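Local coordinates for protein 3-methylornithine synthase (Methanosarcina barkeri, PDB 3T7V) that catalyses the radical-based isomerisation of L-lysine to (3R)-3-methyl-D-ornithine, a step of pyrrolysine biosynthesis, using S-adenosylmethionine and a [4Fe-4S] cluster, at residues A[166-171]-A[192-197]; A[203-208]-A[231-236]. One frame throughout, in Å; residues are numbered along the deposited sequence.

Contact 1: A[166-171]-A[192-197]; sequences LALYQE and NARRFA. With SAM (S-adenosylmethionine), chain C; MD0 (5-amino-D-isoleucine), chain D.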
# COMPACT_ATOMS: atom_id res chain seq x y z
N LEU A 166 1.97 -3.46 10.12
CA LEU A 166 1.66 -4.68 9.34
C LEU A 166 0.80 -4.29 8.15
O LEU A 166 -0.28 -3.70 8.34
CB LEU A 166 0.88 -5.68 10.20
CG LEU A 166 0.38 -6.92 9.39
CD1 LEU A 166 1.56 -7.74 8.92
CD2 LEU A 166 -0.52 -7.70 10.31
N ALA A 167 1.26 -4.60 6.95
CA ALA A 167 0.42 -4.34 5.75
C ALA A 167 -0.10 -5.68 5.27
O ALA A 167 0.68 -6.55 4.88
CB ALA A 167 1.29 -3.65 4.67
N LEU A 168 -1.39 -5.84 5.33
CA LEU A 168 -2.01 -7.15 4.97
C LEU A 168 -3.36 -6.82 4.35
O LEU A 168 -4.36 -6.62 5.07
CB LEU A 168 -2.16 -8.01 6.29
CG LEU A 168 -2.52 -9.48 5.99
CD1 LEU A 168 -1.33 -10.24 5.38
CD2 LEU A 168 -3.00 -10.14 7.33
N TYR A 169 -3.36 -6.66 3.03
CA TYR A 169 -4.55 -6.08 2.41
C TYR A 169 -5.60 -7.12 2.14
O TYR A 169 -5.32 -8.24 1.78
CB TYR A 169 -4.18 -5.41 1.03
CG TYR A 169 -2.96 -4.47 1.12
CD1 TYR A 169 -2.70 -3.77 2.30
CD2 TYR A 169 -2.12 -4.33 0.06
CE1 TYR A 169 -1.55 -2.95 2.40
CE2 TYR A 169 -0.99 -3.56 0.13
CZ TYR A 169 -0.69 -2.89 1.31
OH TYR A 169 0.46 -2.11 1.38
N GLN A 170 -6.85 -6.72 2.37
CA GLN A 170 -7.97 -7.66 2.13
C GLN A 170 -8.32 -7.81 0.63
O GLN A 170 -8.92 -8.83 0.24
CB GLN A 170 -9.22 -7.17 2.84
CG GLN A 170 -10.22 -8.32 3.10
CD GLN A 170 -9.77 -9.32 4.14
OE1 GLN A 170 -8.93 -9.03 4.96
NE2 GLN A 170 -10.41 -10.50 4.14
N GLU A 171 -7.95 -6.79 -0.18
CA GLU A 171 -8.26 -6.74 -1.67
C GLU A 171 -9.72 -6.38 -1.95
O GLU A 171 -10.02 -5.48 -2.73
CB GLU A 171 -7.95 -8.00 -2.48
CG GLU A 171 -6.66 -8.71 -2.18
CD GLU A 171 -5.49 -7.80 -2.20
OE1 GLU A 171 -5.46 -6.65 -2.76
OE2 GLU A 171 -4.49 -8.22 -1.60
N ASN A 192 -8.44 -11.38 11.11
CA ASN A 192 -8.03 -11.74 12.45
C ASN A 192 -6.55 -11.44 12.71
O ASN A 192 -6.16 -11.08 13.86
CB ASN A 192 -8.37 -13.24 12.70
CG ASN A 192 -9.86 -13.46 12.86
OD1 ASN A 192 -10.61 -12.56 13.08
ND2 ASN A 192 -10.29 -14.69 12.66
N ALA A 193 -5.70 -11.61 11.67
CA ALA A 193 -4.31 -11.30 11.86
C ALA A 193 -4.10 -9.79 12.07
O ALA A 193 -3.27 -9.40 12.91
CB ALA A 193 -3.52 -11.79 10.61
N ARG A 194 -4.85 -8.96 11.32
CA ARG A 194 -4.70 -7.52 11.57
C ARG A 194 -5.18 -7.17 12.97
O ARG A 194 -4.57 -6.32 13.60
CB ARG A 194 -5.45 -6.73 10.49
CG ARG A 194 -4.75 -6.80 9.12
CD ARG A 194 -5.35 -5.75 8.14
NE ARG A 194 -6.78 -5.90 7.98
CZ ARG A 194 -7.41 -6.71 7.14
NH1 ARG A 194 -8.75 -6.75 7.33
NH2 ARG A 194 -6.79 -7.39 6.14
N ARG A 195 -6.23 -7.82 13.46
CA ARG A 195 -6.70 -7.54 14.80
C ARG A 195 -5.69 -7.96 15.85
O ARG A 195 -5.41 -7.20 16.81
CB ARG A 195 -8.02 -8.30 15.01
CG ARG A 195 -9.12 -7.56 14.25
CD ARG A 195 -10.53 -8.17 14.40
NE ARG A 195 -10.73 -8.58 15.82
CZ ARG A 195 -10.57 -9.83 16.30
NH1 ARG A 195 -10.28 -10.85 15.47
NH2 ARG A 195 -10.77 -10.07 17.57
N PHE A 196 -5.07 -9.13 15.66
CA PHE A 196 -4.06 -9.62 16.59
C PHE A 196 -2.87 -8.64 16.60
O PHE A 196 -2.31 -8.31 17.64
CB PHE A 196 -3.59 -11.04 16.21
CG PHE A 196 -2.54 -11.58 17.16
CD1 PHE A 196 -2.94 -12.15 18.36
CD2 PHE A 196 -1.20 -11.44 16.87
CE1 PHE A 196 -1.96 -12.63 19.27
CE2 PHE A 196 -0.20 -11.90 17.74
CZ PHE A 196 -0.60 -12.47 18.95
N ALA A 197 -2.46 -8.21 15.39
CA ALA A 197 -1.33 -7.30 15.30
C ALA A 197 -1.65 -5.99 16.03
O ALA A 197 -0.76 -5.50 16.80
CB ALA A 197 -1.01 -7.01 13.81
N SAM C . 2.49 -11.73 -0.24
CA SAM C . 2.01 -10.84 0.71
C SAM C . 0.57 -10.54 0.60
O SAM C . -0.10 -11.01 -0.34
OXT SAM C . 0.03 -9.90 1.58
CB SAM C . 2.36 -9.55 0.45
CG SAM C . 2.37 -8.99 -0.92
SD SAM C . 1.38 -7.44 -1.05
CE SAM C . 2.65 -6.26 -1.45
C5' SAM C . 0.60 -7.66 -2.63
C4' SAM C . -0.53 -6.96 -2.75
O4' SAM C . 0.12 -6.24 -3.98
C3' SAM C . -1.66 -7.63 -2.95
O3' SAM C . -2.15 -7.33 -1.63
C2' SAM C . -2.21 -6.56 -3.89
O2' SAM C . -3.06 -5.56 -3.23
C1' SAM C . -1.08 -5.88 -4.68
N9 SAM C . -0.94 -6.52 -6.04
C8 SAM C . -0.49 -7.77 -6.38
N7 SAM C . -0.59 -7.92 -7.69
C5 SAM C . -1.11 -6.75 -8.21
C6 SAM C . -1.50 -6.38 -9.50
N6 SAM C . -1.38 -7.19 -10.56
N1 SAM C . -1.94 -5.13 -9.69
C2 SAM C . -2.10 -4.26 -8.65
N3 SAM C . -1.85 -4.63 -7.38
C4 SAM C . -1.32 -5.88 -7.18
C MD0 D . 3.52 -0.41 -2.96
N MD0 D . 4.83 -1.89 -4.37
O MD0 D . 3.52 0.29 -1.92
CA MD0 D . 4.39 -1.63 -3.01
CB MD0 D . 3.62 -2.86 -2.44
CD MD0 D . 3.08 -3.89 -0.13
NE MD0 D . 2.89 -3.56 1.27
CG MD0 D . 3.36 -2.62 -0.93
CG2 MD0 D . 2.29 -3.17 -3.16
OXT MD0 D . 2.84 -0.15 -3.96
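Ala193 meets Leu168 methyl to methyl, its CB 3.7 Å from Leu168 CD2; CG of Leu168 stands anti to the backbone N (chi1 -169°), and CD2 is the branch directed at the helix. Arg194 follows: its CG lies 4.0 Å from Leu168 CB, and beyond it a bend at chi3 (-57°) turns NE out of the extended line, the guanidinium lying beside the loop. There NH2 donates to the backbone O of Leu168 at 2.8 Å and to OE1 of Gln170 at 2.9 Å, the second bond lying in both the amide and the guanidinium planes, which are almost perpendicular (89°). NH1 reaches the same OE1 at 3.3 Å from above the amide plane, an end-on grip by two nitrogens. This is the helix-on-strand layer of a TIM-barrel-type radical SAM core: helix 187-200 covers the outer side of strand 163-167, and after the strand the side chains of Tyr169 and Glu171 reach the bound ligands. Tyr169 OH, hydrogen-bonded to Glu205, accepts from NE of 5-amino-D-isoleucine, while the Glu171 carboxylate, also salt-bridged to Arg182, takes both ribose hydroxyls of S-adenosylmethionine. One turn beyond Ala193, Ala197 CB touches Leu166 CD2 at 3.6 Å.

Contact 2: A[203-208]-A[231-236]; sequences CVEDGI and PDMVRV. With MD0 (5-amino-D-isoleucine), chain D.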
# COMPACT_ATOMS: atom_id res chain seq x y z
N CYS A 203 0.62 -0.71 14.10
CA CYS A 203 -0.31 -0.01 13.23
C CYS A 203 -0.62 -0.96 12.04
O CYS A 203 0.26 -1.78 11.72
CB CYS A 203 0.38 1.25 12.66
SG CYS A 203 0.55 2.53 13.85
N VAL A 204 -1.79 -0.85 11.42
CA VAL A 204 -2.15 -1.78 10.33
C VAL A 204 -2.54 -1.02 9.10
O VAL A 204 -3.13 0.10 9.18
CB VAL A 204 -3.16 -2.82 10.76
CG1 VAL A 204 -2.65 -3.61 11.98
CG2 VAL A 204 -4.47 -2.22 11.11
N GLU A 205 -2.15 -1.54 7.95
CA GLU A 205 -2.60 -0.99 6.64
C GLU A 205 -3.49 -2.05 6.01
O GLU A 205 -3.09 -3.25 5.89
CB GLU A 205 -1.38 -0.75 5.72
CG GLU A 205 -1.81 -0.08 4.39
CD GLU A 205 -0.70 0.15 3.34
OE1 GLU A 205 0.38 -0.48 3.37
OE2 GLU A 205 -1.00 0.93 2.35
N ASP A 206 -4.65 -1.59 5.55
CA ASP A 206 -5.55 -2.41 4.72
C ASP A 206 -5.61 -1.79 3.37
O ASP A 206 -5.19 -0.64 3.15
CB ASP A 206 -6.94 -2.45 5.38
CG ASP A 206 -7.84 -3.62 4.93
OD1 ASP A 206 -7.41 -4.47 4.07
OD2 ASP A 206 -8.95 -3.72 5.55
N GLY A 207 -6.11 -2.58 2.41
CA GLY A 207 -6.10 -2.11 1.03
C GLY A 207 -7.10 -2.86 0.21
O GLY A 207 -7.38 -4.03 0.46
N ILE A 208 -7.58 -2.17 -0.80
CA ILE A 208 -8.45 -2.78 -1.83
C ILE A 208 -7.93 -2.63 -3.22
O ILE A 208 -7.06 -1.76 -3.50
CB ILE A 208 -9.85 -2.27 -1.61
CG1 ILE A 208 -9.87 -0.80 -1.93
CG2 ILE A 208 -10.37 -2.79 -0.22
CD1 ILE A 208 -11.31 -0.15 -1.73
N PRO A 231 -8.29 0.88 10.59
CA PRO A 231 -6.89 0.80 10.13
C PRO A 231 -6.20 2.16 10.23
O PRO A 231 -6.81 3.22 10.15
CB PRO A 231 -7.03 0.38 8.68
CG PRO A 231 -8.34 0.96 8.29
CD PRO A 231 -9.24 0.84 9.48
N ASP A 232 -4.87 2.11 10.37
CA ASP A 232 -4.04 3.33 10.42
C ASP A 232 -3.70 3.91 9.05
O ASP A 232 -3.44 5.10 8.92
CB ASP A 232 -2.77 3.01 11.22
CG ASP A 232 -3.12 2.47 12.58
OD1 ASP A 232 -3.40 3.32 13.44
OD2 ASP A 232 -3.25 1.20 12.79
N MET A 233 -3.75 3.06 8.03
CA MET A 233 -3.41 3.40 6.66
C MET A 233 -4.37 2.59 5.80
O MET A 233 -4.68 1.42 6.10
CB MET A 233 -1.93 3.04 6.36
CG MET A 233 -1.50 3.42 4.97
SD MET A 233 0.29 3.23 4.91
CE MET A 233 0.59 3.62 3.24
N VAL A 234 -4.89 3.26 4.76
CA VAL A 234 -5.84 2.59 3.83
C VAL A 234 -5.38 2.93 2.44
O VAL A 234 -5.00 4.07 2.12
CB VAL A 234 -7.31 3.08 4.01
CG1 VAL A 234 -7.85 2.54 5.37
CG2 VAL A 234 -7.38 4.59 3.99
N ARG A 235 -5.44 1.92 1.59
CA ARG A 235 -5.02 2.11 0.20
C ARG A 235 -5.96 1.54 -0.82
O ARG A 235 -6.77 0.62 -0.53
CB ARG A 235 -3.61 1.63 -0.02
CG ARG A 235 -3.49 0.22 -0.22
CD ARG A 235 -2.18 -0.20 -0.99
NE ARG A 235 -0.98 0.26 -0.27
CZ ARG A 235 0.21 0.41 -0.85
NH1 ARG A 235 0.36 0.18 -2.17
NH2 ARG A 235 1.23 0.85 -0.12
N VAL A 236 -5.82 2.06 -2.02
CA VAL A 236 -6.44 1.42 -3.20
C VAL A 236 -5.37 1.31 -4.27
O VAL A 236 -4.56 2.25 -4.45
CB VAL A 236 -7.71 2.19 -3.64
CG1 VAL A 236 -7.33 3.68 -3.80
CG2 VAL A 236 -8.24 1.61 -4.94
C MD0 D . 3.52 -0.41 -2.96
N MD0 D . 4.83 -1.89 -4.37
O MD0 D . 3.52 0.29 -1.92
CA MD0 D . 4.39 -1.63 -3.01
CB MD0 D . 3.62 -2.86 -2.44
CD MD0 D . 3.08 -3.89 -0.13
NE MD0 D . 2.89 -3.56 1.27
CG MD0 D . 3.36 -2.62 -0.93
CG2 MD0 D . 2.29 -3.17 -3.16
OXT MD0 D . 2.84 -0.15 -3.96
O HOH W 1 2.50 1.20 2.35
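Glu205 and Arg235 form a salt bridge on the ligand side of two parallel strands. Arg235 NE gives OE2 a nearly straight bond of 2.7 Å (N-H...O 172°), in the guanidinium plane but from above the carboxylate plane; NH2 adds a weak one to the same oxygen. A water donates to OE1, which also bonds Tyr169, and weakly accepts from NH2. The guanidinium holds the carboxylate of bound 5-amino-D-isoleucine through NH1 to OXT (3.1 Å) and NH2 to O (3.0 Å). Backbone bonds run from Asp206 N to Met233 O, Arg235 N to Asp206 O and Ile208 N to Arg235 O. Val204 O accepts from the N atoms of both Asp232 and Met233, and Asp232 OD2 takes Val204 N at 2.9 Å on its anti side. Among nonpolar contacts, Met233 and Glu205, each with CG anti to the backbone N (chi1 -178° and -176°) and extended beyond, lie side by side, CG of Met233 3.6 Å from CG of Glu205. Ile208 CG1 nears Val236 CB at 4.1 Å. In this beta-alpha-beta unit helix 216-228 packs on Asp206 and Ile208, whereas Pro275 of strand 275-277 touches Glu205, Met233 and Arg235 on the other face.

Both contacts are buried, and they share the curled parallel sheet in which strands 163-167 and 203-210 are neighbours. Contact 1 joins the first of these to its outer helix, and its interface combines small apolar contacts with an arginine gripping a loop; contact 2 pairs two strands by a parallel backbone ladder and places its ion pair on the inner side, at the substrate. Helix 187-200 leads directly into strand 203-210. Tyr169 OH lies 2.6 Å from Glu205 OE1, a probable hydrogen bond, and Gln170 N lies 2.9 Å from Asp206 OD1. The two contacts meet opposite ends of 5-amino-D-isoleucine: 166-171 its side-chain amine, 231-236 its carboxylate.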